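Local coordinates for protein BvnE (Penicillium brevicompactum, PDB 6U9I) that probably catalyses a stereoselective semipinacol rearrangement, an isomerisation in the assembly of the fungal alkaloids known as brevianamides, at residues N30-D35 with K69-Q74; V46-P51 with D131-A136; G110-E115 with S138-K143. All blocks are in the same frame, centred on the assembly; numbering follows the deposited sequence. Where two conformers were deposited one is given.

Contact 1 (N30-D35 with K69-Q74)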
ATOM      1  N   ASN A  30     -14.831   9.246  -8.303  1.00 15.48           N
ATOM      2  CA  ASN A  30     -15.651  10.232  -7.612  1.00 17.51           C
ATOM      3  C   ASN A  30     -16.931  10.572  -8.366  1.00 18.62           C
ATOM      4  O   ASN A  30     -17.878  11.079  -7.754  1.00 17.92           O
ATOM      5  CB  ASN A  30     -14.820  11.484  -7.351  1.00 16.30           C
ATOM      6  CG  ASN A  30     -13.856  11.279  -6.195  1.00 23.85           C
ATOM      7  OD1 ASN A  30     -14.247  10.752  -5.153  1.00 28.43           O
ATOM      8  ND2 ASN A  30     -12.594  11.614  -6.399  1.00 22.35           N
ATOM      9  N   ASP A  31     -16.979  10.316  -9.677  1.00 16.10           N
ATOM     10  CA  ASP A  31     -18.245  10.426 -10.394  1.00 16.44           C
ATOM     11  C   ASP A  31     -19.274   9.451  -9.843  1.00 24.58           C
ATOM     12  O   ASP A  31     -20.481   9.710  -9.923  1.00 19.19           O
ATOM     13  CB  ASP A  31     -18.009  10.210 -11.889  1.00 16.61           C
ATOM     14  CG  ASP A  31     -17.285  11.381 -12.530  1.00 20.16           C
ATOM     15  OD1 ASP A  31     -17.409  12.522 -12.014  1.00 19.44           O
ATOM     16  OD2 ASP A  31     -16.598  11.169 -13.545  1.00 21.46           O
ATOM     17  N   PHE A  32     -18.814   8.325  -9.287  1.00 18.75           N
ATOM     18  CA  PHE A  32     -19.645   7.437  -8.469  1.00 18.32           C
ATOM     19  C   PHE A  32     -20.891   6.968  -9.215  1.00 22.84           C
ATOM     20  O   PHE A  32     -21.997   6.953  -8.670  1.00 23.35           O
ATOM     21  CB  PHE A  32     -20.014   8.097  -7.136  1.00 19.76           C
ATOM     22  CG  PHE A  32     -20.266   7.110  -6.022  1.00 20.99           C
ATOM     23  CD1 PHE A  32     -19.305   6.162  -5.697  1.00 23.39           C
ATOM     24  CD2 PHE A  32     -21.450   7.136  -5.300  1.00 26.06           C
ATOM     25  CE1 PHE A  32     -19.527   5.247  -4.671  1.00 27.19           C
ATOM     26  CE2 PHE A  32     -21.680   6.223  -4.270  1.00 24.81           C
ATOM     27  CZ  PHE A  32     -20.718   5.283  -3.958  1.00 23.67           C
ATOM     28  N   THR A  33     -20.717   6.603 -10.480  1.00 17.84           N
ATOM     29  CA  THR A  33     -21.690   5.771 -11.156  1.00 19.99           C
ATOM     30  C   THR A  33     -20.993   4.477 -11.535  1.00 20.01           C
ATOM     31  O   THR A  33     -19.784   4.485 -11.787  1.00 18.39           O
ATOM     32  CB  THR A  33     -22.261   6.415 -12.426  1.00 23.18           C
ATOM     33  OG1 THR A  33     -21.218   6.544 -13.405  1.00 24.13           O
ATOM     34  CG2 THR A  33     -22.850   7.798 -12.128  1.00 22.36           C
ATOM     35  N   PRO A  34     -21.709   3.360 -11.577  1.00 19.58           N
ATOM     36  CA  PRO A  34     -21.061   2.110 -12.013  1.00 20.61           C
ATOM     37  C   PRO A  34     -20.322   2.251 -13.326  1.00 20.32           C
ATOM     38  O   PRO A  34     -19.194   1.759 -13.461  1.00 19.79           O
ATOM     39  CB  PRO A  34     -22.242   1.136 -12.115  1.00 21.10           C
ATOM     40  CG  PRO A  34     -23.176   1.609 -11.037  1.00 20.73           C
ATOM     41  CD  PRO A  34     -23.079   3.130 -11.088  1.00 18.89           C
ATOM     42  N   ASP A  35     -20.918   2.943 -14.297  1.00 17.80           N
ATOM     43  CA  ASP A  35     -20.265   3.097 -15.587  1.00 21.43           C
ATOM     44  C   ASP A  35     -18.958   3.864 -15.458  1.00 19.00           C
ATOM     45  O   ASP A  35     -17.939   3.473 -16.037  1.00 18.69           O
ATOM     46  CB  ASP A  35     -21.201   3.796 -16.575  1.00 24.95           C
ATOM     47  CG  ASP A  35     -20.756   3.620 -18.011  1.00 32.67           C
ATOM     48  OD1 ASP A  35     -20.773   2.474 -18.508  1.00 36.75           O
ATOM     49  OD2 ASP A  35     -20.380   4.624 -18.645  1.00 34.19           O
ATOM     50  N   LYS A  69     -22.885  -1.287  -8.662  1.00 22.09           N
ATOM     51  CA  LYS A  69     -24.324  -1.032  -8.630  1.00 23.59           C
ATOM     52  C   LYS A  69     -24.858  -1.150  -7.208  1.00 24.79           C
ATOM     53  O   LYS A  69     -25.702  -0.355  -6.779  1.00 31.71           O
ATOM     54  CB  LYS A  69     -25.060  -1.998  -9.554  1.00 25.28           C
ATOM     55  CG  LYS A  69     -24.774  -1.804 -11.026  1.00 25.32           C
ATOM     56  CD  LYS A  69     -25.654  -2.719 -11.861  1.00 29.86           C
ATOM     57  CE  LYS A  69     -25.387  -2.514 -13.341  1.00 33.04           C
ATOM     58  NZ  LYS A  69     -26.336  -3.301 -14.173  1.00 33.38           N
ATOM     59  N   THR A  70     -24.350  -2.126  -6.454  1.00 23.96           N
ATOM     60  CA  THR A  70     -24.715  -2.265  -5.051  1.00 23.85           C
ATOM     61  C   THR A  70     -24.167  -1.111  -4.223  1.00 30.15           C
ATOM     62  O   THR A  70     -24.900  -0.481  -3.450  1.00 32.13           O
ATOM     63  CB  THR A  70     -24.205  -3.605  -4.518  1.00 35.35           C
ATOM     64  OG1 THR A  70     -24.942  -4.664  -5.136  1.00 38.35           O
ATOM     65  CG2 THR A  70     -24.365  -3.687  -3.010  1.00 39.49           C
ATOM     66  N   LEU A  71     -22.874  -0.815  -4.384  1.00 25.46           N
ATOM     67  CA  LEU A  71     -22.233   0.207  -3.563  1.00 27.11           C
ATOM     68  C   LEU A  71     -22.858   1.578  -3.791  1.00 23.96           C
ATOM     69  O   LEU A  71     -23.142   2.307  -2.832  1.00 28.41           O
ATOM     70  CB  LEU A  71     -20.732   0.244  -3.855  1.00 30.52           C
ATOM     71  CG  LEU A  71     -19.906   1.136  -2.930  1.00 32.06           C
ATOM     72  CD1 LEU A  71     -19.663   0.411  -1.623  1.00 33.96           C
ATOM     73  CD2 LEU A  71     -18.588   1.479  -3.583  1.00 30.02           C
ATOM     74  N   THR A  72     -23.084   1.950  -5.056  1.00 25.60           N
ATOM     75  CA  THR A  72     -23.660   3.260  -5.341  1.00 24.71           C
ATOM     76  C   THR A  72     -25.119   3.365  -4.909  1.00 32.88           C
ATOM     77  O   THR A  72     -25.643   4.483  -4.823  1.00 29.64           O
ATOM     78  CB  THR A  72     -23.529   3.609  -6.833  1.00 24.10           C
ATOM     79  OG1 THR A  72     -24.196   2.625  -7.639  1.00 21.59           O
ATOM     80  CG2 THR A  72     -22.063   3.679  -7.229  1.00 22.44           C
ATOM     81  N   ALA A  73     -25.783   2.240  -4.643  1.00 27.29           N
ATOM     82  CA  ALA A  73     -27.135   2.278  -4.100  1.00 30.96           C
ATOM     83  C   ALA A  73     -27.159   2.398  -2.580  1.00 38.17           C
ATOM     84  O   ALA A  73     -28.184   2.801  -2.021  1.00 39.38           O
ATOM     85  CB  ALA A  73     -27.914   1.030  -4.517  1.00 31.03           C
ATOM     86  N   GLN A  74     -26.060   2.071  -1.899  1.00 31.75           N
ATOM     87  CA  GLN A  74     -26.037   2.042  -0.444  1.00 35.32           C
ATOM     88  C   GLN A  74     -25.239   3.169   0.192  1.00 35.79           C
ATOM     89  O   GLN A  74     -25.247   3.292   1.422  1.00 37.47           O
ATOM     90  CB  GLN A  74     -25.476   0.700   0.045  1.00 36.11           C
ATOM     91  CG  GLN A  74     -26.275  -0.488  -0.436  1.00 41.32           C
ATOM     92  CD  GLN A  74     -25.622  -1.802  -0.077  1.00 53.50           C
ATOM     93  OE1 GLN A  74     -24.544  -1.827   0.525  1.00 53.04           O
ATOM     94  NE2 GLN A  74     -26.269  -2.905  -0.444  1.00 53.04           N
TER

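Contact 2 (V46-P51 with D131-A136)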
ATOM      1  N   VAL A  46      -8.538  -6.619 -14.109  1.00 18.26           N
ATOM      2  CA  VAL A  46      -9.187  -7.027 -12.867  1.00 15.68           C
ATOM      3  C   VAL A  46      -8.792  -6.068 -11.752  1.00 17.37           C
ATOM      4  O   VAL A  46      -7.729  -5.446 -11.787  1.00 16.41           O
ATOM      5  CB  VAL A  46      -8.861  -8.477 -12.449  1.00 17.57           C
ATOM      6  CG1 VAL A  46      -9.398  -9.467 -13.487  1.00 19.45           C
ATOM      7  CG2 VAL A  46      -7.381  -8.646 -12.248  1.00 20.85           C
ATOM      8  N   THR A  47      -9.676  -5.948 -10.770  1.00 15.22           N
ATOM      9  CA  THR A  47      -9.388  -5.288  -9.507  1.00 16.28           C
ATOM     10  C   THR A  47      -9.134  -6.379  -8.476  1.00 16.48           C
ATOM     11  O   THR A  47      -9.960  -7.289  -8.316  1.00 17.24           O
ATOM     12  CB  THR A  47     -10.557  -4.395  -9.082  1.00 22.73           C
ATOM     13  OG1 THR A  47     -10.639  -3.264  -9.965  1.00 20.68           O
ATOM     14  CG2 THR A  47     -10.375  -3.908  -7.647  1.00 19.27           C
ATOM     15  N   ARG A  48      -7.980  -6.315  -7.812  1.00 14.06           N
ATOM     16  CA  ARG A  48      -7.565  -7.363  -6.883  0.54 15.95           C
ATOM     17  C   ARG A  48      -7.596  -6.829  -5.461  1.00 17.00           C
ATOM     18  O   ARG A  48      -6.692  -6.076  -5.065  1.00 15.62           O
ATOM     19  CB  ARG A  48      -6.162  -7.875  -7.217  0.54 17.19           C
ATOM     20  CG  ARG A  48      -5.874  -8.089  -8.693  0.54 18.15           C
ATOM     21  CD  ARG A  48      -4.392  -8.377  -8.884  0.54 21.92           C
ATOM     22  NE  ARG A  48      -4.060  -8.682 -10.270  0.54 19.56           N
ATOM     23  CZ  ARG A  48      -4.118  -9.895 -10.801  0.54 27.02           C
ATOM     24  NH1 ARG A  48      -4.499 -10.926 -10.057  0.54 27.83           N
ATOM     25  NH2 ARG A  48      -3.799 -10.074 -12.077  0.54 26.34           N
ATOM     26  N   PRO A  49      -8.593  -7.186  -4.656  1.00 16.82           N
ATOM     27  CA  PRO A  49      -8.574  -6.777  -3.249  1.00 17.53           C
ATOM     28  C   PRO A  49      -7.415  -7.425  -2.509  1.00 17.27           C
ATOM     29  O   PRO A  49      -7.036  -8.569  -2.776  1.00 18.42           O
ATOM     30  CB  PRO A  49      -9.928  -7.259  -2.708  1.00 19.13           C
ATOM     31  CG  PRO A  49     -10.772  -7.513  -3.923  1.00 22.73           C
ATOM     32  CD  PRO A  49      -9.820  -7.923  -5.005  1.00 21.78           C
ATOM     33  N   ALA A  50      -6.842  -6.669  -1.583  1.00 15.55           N
ATOM     34  CA  ALA A  50      -5.763  -7.133  -0.726  1.00 13.63           C
ATOM     35  C   ALA A  50      -5.957  -6.479   0.627  1.00 18.09           C
ATOM     36  O   ALA A  50      -6.664  -5.473   0.729  1.00 15.33           O
ATOM     37  CB  ALA A  50      -4.381  -6.783  -1.307  1.00 14.35           C
ATOM     38  N   PRO A  51      -5.362  -7.030   1.695  1.00 15.21           N
ATOM     39  CA  PRO A  51      -4.500  -8.212   1.796  1.00 15.82           C
ATOM     40  C   PRO A  51      -5.264  -9.516   1.593  1.00 15.92           C
ATOM     41  O   PRO A  51      -6.494  -9.508   1.557  1.00 18.61           O
ATOM     42  CB  PRO A  51      -3.950  -8.123   3.227  1.00 17.86           C
ATOM     43  CG  PRO A  51      -5.007  -7.385   3.988  1.00 20.27           C
ATOM     44  CD  PRO A  51      -5.513  -6.348   2.995  1.00 16.30           C
ATOM     45  N   ASP A 131      -4.723  -3.297 -14.598  1.00 15.59           N
ATOM     46  CA  ASP A 131      -4.699  -4.032 -13.341  1.00 15.12           C
ATOM     47  C   ASP A 131      -4.786  -3.032 -12.203  1.00 15.13           C
ATOM     48  O   ASP A 131      -4.200  -1.955 -12.285  1.00 17.19           O
ATOM     49  CB  ASP A 131      -3.422  -4.864 -13.188  1.00 17.08           C
ATOM     50  CG  ASP A 131      -3.467  -5.770 -11.972  1.00 24.42           C
ATOM     51  OD1 ASP A 131      -4.173  -6.799 -12.044  1.00 21.66           O
ATOM     52  OD2 ASP A 131      -2.810  -5.467 -10.947  1.00 18.94           O
ATOM     53  N   VAL A 132      -5.514  -3.393 -11.149  1.00 13.84           N
ATOM     54  CA  VAL A 132      -5.544  -2.620  -9.906  1.00 15.16           C
ATOM     55  C   VAL A 132      -5.371  -3.573  -8.740  1.00 17.37           C
ATOM     56  O   VAL A 132      -6.134  -4.536  -8.617  1.00 18.82           O
ATOM     57  CB  VAL A 132      -6.868  -1.861  -9.715  1.00 19.37           C
ATOM     58  CG1 VAL A 132      -6.750  -0.936  -8.524  1.00 18.56           C
ATOM     59  CG2 VAL A 132      -7.221  -1.112 -10.933  1.00 24.52           C
ATOM     60  N   ILE A 133      -4.409  -3.288  -7.861  1.00 14.45           N
ATOM     61  CA  ILE A 133      -4.383  -3.895  -6.534  1.00 14.83           C
ATOM     62  C   ILE A 133      -4.890  -2.857  -5.557  1.00 14.98           C
ATOM     63  O   ILE A 133      -4.372  -1.736  -5.527  1.00 14.84           O
ATOM     64  CB  ILE A 133      -2.975  -4.333  -6.115  1.00 21.13           C
ATOM     65  CG1 ILE A 133      -2.396  -5.329  -7.097  1.00 22.14           C
ATOM     66  CG2 ILE A 133      -3.014  -4.891  -4.672  1.00 18.55           C
ATOM     67  CD1 ILE A 133      -0.939  -5.574  -6.825  1.00 23.26           C
ATOM     68  N   GLU A 134      -5.879  -3.221  -4.753  1.00 15.54           N
ATOM     69  CA  GLU A 134      -6.448  -2.316  -3.757  0.51 16.29           C
ATOM     70  C   GLU A 134      -6.174  -2.903  -2.377  1.00 16.14           C
ATOM     71  O   GLU A 134      -6.910  -3.772  -1.901  1.00 16.57           O
ATOM     72  CB  GLU A 134      -7.938  -2.097  -4.001  0.51 16.18           C
ATOM     73  CG  GLU A 134      -8.216  -1.298  -5.255  0.51 19.59           C
ATOM     74  CD  GLU A 134      -9.693  -1.170  -5.568  0.51 23.41           C
ATOM     75  OE1 GLU A 134     -10.508  -1.878  -4.937  0.51 24.25           O
ATOM     76  OE2 GLU A 134     -10.035  -0.358  -6.455  0.51 26.49           O
ATOM     77  N   PHE A 135      -5.113  -2.420  -1.729  1.00 15.29           N
ATOM     78  CA  PHE A 135      -4.709  -2.910  -0.410  1.00 12.34           C
ATOM     79  C   PHE A 135      -5.398  -2.044   0.644  1.00 15.65           C
ATOM     80  O   PHE A 135      -4.988  -0.907   0.886  1.00 16.36           O
ATOM     81  CB  PHE A 135      -3.187  -2.855  -0.286  1.00 15.49           C
ATOM     82  CG  PHE A 135      -2.624  -3.680   0.849  1.00 16.37           C
ATOM     83  CD1 PHE A 135      -2.810  -3.290   2.171  1.00 18.89           C
ATOM     84  CD2 PHE A 135      -1.868  -4.816   0.586  1.00 17.82           C
ATOM     85  CE1 PHE A 135      -2.284  -4.041   3.228  1.00 21.54           C
ATOM     86  CE2 PHE A 135      -1.333  -5.575   1.644  1.00 19.11           C
ATOM     87  CZ  PHE A 135      -1.549  -5.193   2.956  1.00 19.10           C
ATOM     88  N   ALA A 136      -6.438  -2.584   1.275  1.00 12.98           N
ATOM     89  CA  ALA A 136      -7.292  -1.836   2.188  1.00 18.19           C
ATOM     90  C   ALA A 136      -6.821  -1.958   3.636  1.00 18.11           C
ATOM     91  O   ALA A 136      -6.030  -2.838   3.995  1.00 17.34           O
ATOM     92  CB  ALA A 136      -8.744  -2.324   2.084  1.00 18.83           C
TER
HETATM   93  O   HOH W   1      -5.680  -7.070 -14.276  1.00 28.94           O
HETATM   94  O   HOH W   2     -11.446  -0.864  -8.741  1.00 24.18           O

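Contact 3 (G110-E115 with S138-K143)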
ATOM      1  N   GLY A 110     -23.832   4.917   9.194  1.00 36.59           N
ATOM      2  CA  GLY A 110     -23.001   6.060   9.511  1.00 32.17           C
ATOM      3  C   GLY A 110     -21.900   6.255   8.480  1.00 30.55           C
ATOM      4  O   GLY A 110     -22.051   5.888   7.309  1.00 35.51           O
ATOM      5  N   LEU A 111     -20.786   6.822   8.935  1.00 33.22           N
ATOM      6  CA  LEU A 111     -19.688   7.164   8.041  1.00 30.47           C
ATOM      7  C   LEU A 111     -18.883   5.938   7.636  1.00 32.28           C
ATOM      8  O   LEU A 111     -18.680   5.011   8.427  1.00 28.50           O
ATOM      9  CB  LEU A 111     -18.762   8.180   8.701  1.00 33.29           C
ATOM     10  CG  LEU A 111     -19.396   9.536   8.994  1.00 36.75           C
ATOM     11  CD1 LEU A 111     -18.348  10.511   9.474  1.00 30.10           C
ATOM     12  CD2 LEU A 111     -20.094  10.058   7.748  1.00 33.25           C
ATOM     13  N   TYR A 112     -18.423   5.944   6.390  1.00 28.10           N
ATOM     14  CA  TYR A 112     -17.447   4.983   5.887  1.00 22.87           C
ATOM     15  C   TYR A 112     -16.167   5.755   5.600  1.00 27.78           C
ATOM     16  O   TYR A 112     -16.169   6.660   4.761  1.00 23.86           O
ATOM     17  CB  TYR A 112     -17.961   4.295   4.626  1.00 23.78           C
ATOM     18  CG  TYR A 112     -16.937   3.411   3.951  1.00 30.01           C
ATOM     19  CD1 TYR A 112     -16.690   2.124   4.414  1.00 30.01           C
ATOM     20  CD2 TYR A 112     -16.220   3.860   2.847  1.00 34.96           C
ATOM     21  CE1 TYR A 112     -15.760   1.303   3.798  1.00 34.47           C
ATOM     22  CE2 TYR A 112     -15.284   3.049   2.225  1.00 31.17           C
ATOM     23  CZ  TYR A 112     -15.054   1.775   2.708  1.00 31.08           C
ATOM     24  OH  TYR A 112     -14.125   0.962   2.093  1.00 39.52           O
ATOM     25  N   GLU A 113     -15.091   5.438   6.325  1.00 22.16           N
ATOM     26  CA  GLU A 113     -13.842   6.208   6.220  1.00 23.66           C
ATOM     27  C   GLU A 113     -12.677   5.222   6.177  1.00 29.79           C
ATOM     28  O   GLU A 113     -12.128   4.854   7.222  1.00 26.31           O
ATOM     29  CB  GLU A 113     -13.696   7.186   7.380  1.00 25.42           C
ATOM     30  CG  GLU A 113     -14.800   8.219   7.478  1.00 29.52           C
ATOM     31  CD  GLU A 113     -14.751   8.967   8.792  1.00 39.47           C
ATOM     32  OE1 GLU A 113     -15.024   8.345   9.845  1.00 37.52           O
ATOM     33  OE2 GLU A 113     -14.413  10.165   8.769  1.00 33.26           O
ATOM     34  N   ASN A 114     -12.287   4.815   4.974  1.00 19.29           N
ATOM     35  CA  ASN A 114     -11.261   3.795   4.814  1.00 20.81           C
ATOM     36  C   ASN A 114      -9.984   4.415   4.257  1.00 18.70           C
ATOM     37  O   ASN A 114      -9.924   5.601   3.912  1.00 17.89           O
ATOM     38  CB  ASN A 114     -11.761   2.658   3.909  1.00 21.53           C
ATOM     39  CG  ASN A 114     -11.238   1.276   4.326  1.00 26.75           C
ATOM     40  OD1 ASN A 114     -10.173   1.151   4.926  1.00 24.11           O
ATOM     41  ND2 ASN A 114     -11.991   0.232   3.993  1.00 24.98           N
ATOM     42  N   GLU A 115      -8.949   3.582   4.187  1.00 15.31           N
ATOM     43  CA  GLU A 115      -7.614   3.988   3.770  1.00 12.90           C
ATOM     44  C   GLU A 115      -7.008   2.853   2.962  1.00 15.65           C
ATOM     45  O   GLU A 115      -7.163   1.682   3.327  1.00 15.51           O
ATOM     46  CB  GLU A 115      -6.730   4.310   4.986  1.00 15.30           C
ATOM     47  CG  GLU A 115      -5.305   4.746   4.646  1.00 15.28           C
ATOM     48  CD  GLU A 115      -4.449   4.953   5.888  1.00 19.00           C
ATOM     49  OE1 GLU A 115      -3.201   4.980   5.766  1.00 17.55           O
ATOM     50  OE2 GLU A 115      -5.024   5.094   6.994  1.00 20.33           O
ATOM     51  N   SER A 138      -7.692  -3.489   6.531  1.00 15.57           N
ATOM     52  CA  SER A 138      -8.551  -4.662   6.660  1.00 14.95           C
ATOM     53  C   SER A 138      -9.335  -4.642   7.967  1.00 18.79           C
ATOM     54  O   SER A 138     -10.485  -5.099   8.012  1.00 19.90           O
ATOM     55  CB  SER A 138      -7.705  -5.931   6.559  1.00 17.27           C
ATOM     56  OG  SER A 138      -6.564  -5.825   7.405  1.00 18.49           O
ATOM     57  N   ASP A 139      -8.728  -4.142   9.049  1.00 16.77           N
ATOM     58  CA  ASP A 139      -9.483  -4.002  10.292  1.00 21.94           C
ATOM     59  C   ASP A 139     -10.709  -3.134  10.076  1.00 24.00           C
ATOM     60  O   ASP A 139     -11.806  -3.464  10.544  1.00 25.14           O
ATOM     61  CB  ASP A 139      -8.617  -3.409  11.405  1.00 19.34           C
ATOM     62  CG  ASP A 139      -9.401  -3.193  12.700  1.00 27.09           C
ATOM     63  OD1 ASP A 139     -10.006  -4.168  13.184  1.00 26.18           O
ATOM     64  OD2 ASP A 139      -9.427  -2.055  13.225  1.00 24.19           O
ATOM     65  N   TYR A 140     -10.548  -2.026   9.349  1.00 22.87           N
ATOM     66  CA  TYR A 140     -11.697  -1.171   9.092  1.00 22.62           C
ATOM     67  C   TYR A 140     -12.731  -1.899   8.246  1.00 23.53           C
ATOM     68  O   TYR A 140     -13.938  -1.770   8.485  1.00 26.37           O
ATOM     69  CB  TYR A 140     -11.267   0.133   8.418  1.00 22.43           C
ATOM     70  CG  TYR A 140     -12.397   1.124   8.438  1.00 22.99           C
ATOM     71  CD1 TYR A 140     -12.584   1.956   9.523  1.00 25.67           C
ATOM     72  CD2 TYR A 140     -13.315   1.182   7.396  1.00 26.76           C
ATOM     73  CE1 TYR A 140     -13.637   2.846   9.564  1.00 29.99           C
ATOM     74  CE2 TYR A 140     -14.365   2.068   7.425  1.00 27.60           C
ATOM     75  CZ  TYR A 140     -14.522   2.900   8.514  1.00 29.43           C
ATOM     76  OH  TYR A 140     -15.573   3.785   8.556  1.00 25.11           O
ATOM     77  N   CYS A 141     -12.269  -2.682   7.268  1.00 21.02           N
ATOM     78  CA  CYS A 141     -13.161  -3.460   6.412  1.00 23.70           C
ATOM     79  C   CYS A 141     -14.029  -4.403   7.238  1.00 30.22           C
ATOM     80  O   CYS A 141     -15.247  -4.499   7.036  1.00 26.33           O
ATOM     81  CB  CYS A 141     -12.317  -4.260   5.421  1.00 24.35           C
ATOM     82  SG  CYS A 141     -11.822  -3.275   3.995  1.00 25.15           S
ATOM     83  N   VAL A 142     -13.398  -5.133   8.155  1.00 25.63           N
ATOM     84  CA  VAL A 142     -14.098  -6.104   8.986  1.00 31.62           C
ATOM     85  C   VAL A 142     -15.050  -5.398   9.936  1.00 31.81           C
ATOM     86  O   VAL A 142     -16.204  -5.811  10.105  1.00 32.17           O
ATOM     87  CB  VAL A 142     -13.079  -6.969   9.748  1.00 27.99           C
ATOM     88  CG1 VAL A 142     -13.796  -7.918  10.687  1.00 32.41           C
ATOM     89  CG2 VAL A 142     -12.194  -7.744   8.773  1.00 28.26           C
ATOM     90  N   LYS A 143     -14.585  -4.321  10.568  1.00 24.71           N
ATOM     91  CA  LYS A 143     -15.443  -3.575  11.479  1.00 27.66           C
ATOM     92  C   LYS A 143     -16.627  -2.960  10.744  1.00 36.86           C
ATOM     93  O   LYS A 143     -17.744  -2.928  11.274  1.00 35.38           O
ATOM     94  CB  LYS A 143     -14.632  -2.501  12.198  1.00 26.50           C
ATOM     95  CG  LYS A 143     -13.638  -3.062  13.195  1.00 29.85           C
ATOM     96  CD  LYS A 143     -13.181  -1.988  14.150  1.00 34.44           C
ATOM     97  CE  LYS A 143     -12.036  -2.461  15.029  1.00 34.61           C
ATOM     98  NZ  LYS A 143     -12.001  -3.939  15.208  1.00 33.79           N
TER
HETATM   99  O   HOH W   3     -15.533   5.496  10.461  1.00 29.07           O

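Contact 1 (N30-D35 with K69-Q74)
The methyl of Thr-72 sits squarely over one face of the Phe-32 ring: CG2 lies 3.7 Å from the ring centroid and only 4° off the ring normal, a CH-pi contact that places the methyl almost equally far from all six ring carbons. The same CG2 also approaches the Phe-32 carbonyl oxygen. At the rim of the ring, CE1 of Phe-32 meets the CD2 methyl of Leu-71 at 4.0 Å, the two side chains crossing at about a right angle. Beside this pair Pro-34 leans on the helix, its CG 3.8 Å from CG of Lys-69, while the rest of that lysine chain runs on extended and away.

Thr-72 is turned with OG1 between the backbone N and the carbonyl carbon (chi1 59°), which leaves CG2 for the ring and lets OG1 bond to the Phe-68 carbonyl within helix 61-74. Phe-32 breaks out of helix 14-31 with positive phi, and Phe-78 stacks on its ring. Thr-33, N-cap of the short, weakly bonded helix 34-37, bonds through OG1 to Ala-36 N, with Pro-34 next in the chain. Helix 61-74 and the turn between two helices are therefore joined by apolar packing and dispersion, with Thr-72 OG1 satisfied inside its own helix.

Contact 2 (V46-P51 with D131-A136)
Asp-131 OD1 is the most firmly held polar atom, with two good bonds and a third weak one. Arg-48 NE donates to it at 2.6 Å on the syn lone pair, the oxygen lying near the guanidinium plane, and the N-H...O angle of 148° leaves this short salt bridge somewhat bent. A water gives the second good bond and in turn accepts from Val-46 N; Arg-48 NH2 adds the weak one at 3.3 Å. The arginine chain, extended from CG to NE, crosses the aspartate at about a right angle, while CG2 of Val-46 lies over the centre of one guanidinium face. An alanine in place of Asp-131 would remove the carboxylate and would probably leave the guanidinium less firmly fixed and cost the water one of its two holds, the other being Val-46 N.

The two strands run parallel, the axes of these short segments 21° apart. Arg-48 uses both backbone groups, its N donating to Val-132 O at 2.7 Å and its O accepting from Glu-134 N. Ala-50 does the same with Glu-134 O and Ala-136 N. On the face bearing Thr-47, a second water links Thr-47 OG1, also bonded to Arg-41, with Glu-134 OE2. On the other face Ala-50 CB packs 3.7 Å from Phe-135 CD2, and beyond it Pro-51, which follows a cis peptide bond, sets its CD over one face of the Phe-135 ring in a CH-pi contact.

Strand 129-136 is an inner strand of the mixed sheet, paired with 45-50 on one edge and antiparallel to 110-122 on the other, while 45-50 also pairs with 59-60. At the far end Pro-51 and Ala-136 touch helix 138-150, and Glu-115 of the second subunit packs on Ala-50, Pro-51 and Phe-135.

Contact 3 (G110-E115 with S138-K143)
Tyr-140 lays one ring face against the backbone of Glu-113, whose carbonyl oxygen stands 3.3 Å above the plane over the ring centre. The ring is carried out from the helix with CG anti to the backbone N (chi1 -167°), so that its hydroxyl reaches the strand backbone: Glu-113 N donates to Tyr-140 OH at 2.8 Å. A water in the plane of the ring also bonds to this hydroxyl and donates to Glu-113 OE1, tying the glutamate carboxylate to the tyrosine. Arg-147, from the next turns of the helix, makes a weak bond to the same oxygen through NH1 and a regular hydrogen bond to Leu-111 O through NH2.

The edge of Tyr-140 is directed at the face of Tyr-112 in an offset edge-to-face pair, with the ring planes at 68° and CE2 of Tyr-140 3.8 Å from CD1 of Tyr-112. Asn-114 slides past in the opposite direction, its CG 3.7 Å from CD2 of Tyr-140. Its amide is held flat by in-plane partners: ND2 donates to Tyr-112 OH at 2.9 Å and, at 3.5 Å, to the sulfur SG of Cys-141, while OD1 accepts from Glu-115 N. Both N-H groups of this buried amide are therefore used, and the bond to Tyr-112 OH, itself paired with Tyr-116 OH, probably helps to hold the hydroxyl end of that ring in place.

The contact lays the first turns of helix 138-150 against the start of strand 110-122. On its other edge this part of the strand pairs with 96-107, through Ala-105 and Ser-103, and Phe-144 of the helix meets Tyr-112 edge-to-face. Ser-138 and Asp-139 bond to the second subunit at the helix start, so the helix also belongs to the dimer interface.

How the contacts relate
Contact 1 closes before contact 3 opens along the chain, whereas contact 2 crosses both, its segments alternating with theirs. The centres of contacts 2 and 3 lie about 16 Å apart, yet the two touch where Ala-136 and Pro-51 meet Cys-141 and Ser-138. They also share the mixed sheet, since strands 110-122 and 129-136 are neighbours in it and helix 138-150 follows directly. Contact 1, at the surface, packs the turn between helices 14-31 and 34-37 on helix 61-74; its centre is about 18 Å from those of the others and it touches neither. Contacts 2 and 3 both reach the second subunit, so this end of the sheet and the C-terminal helix contribute to the dimer interface, while contact 1 stays within one chain.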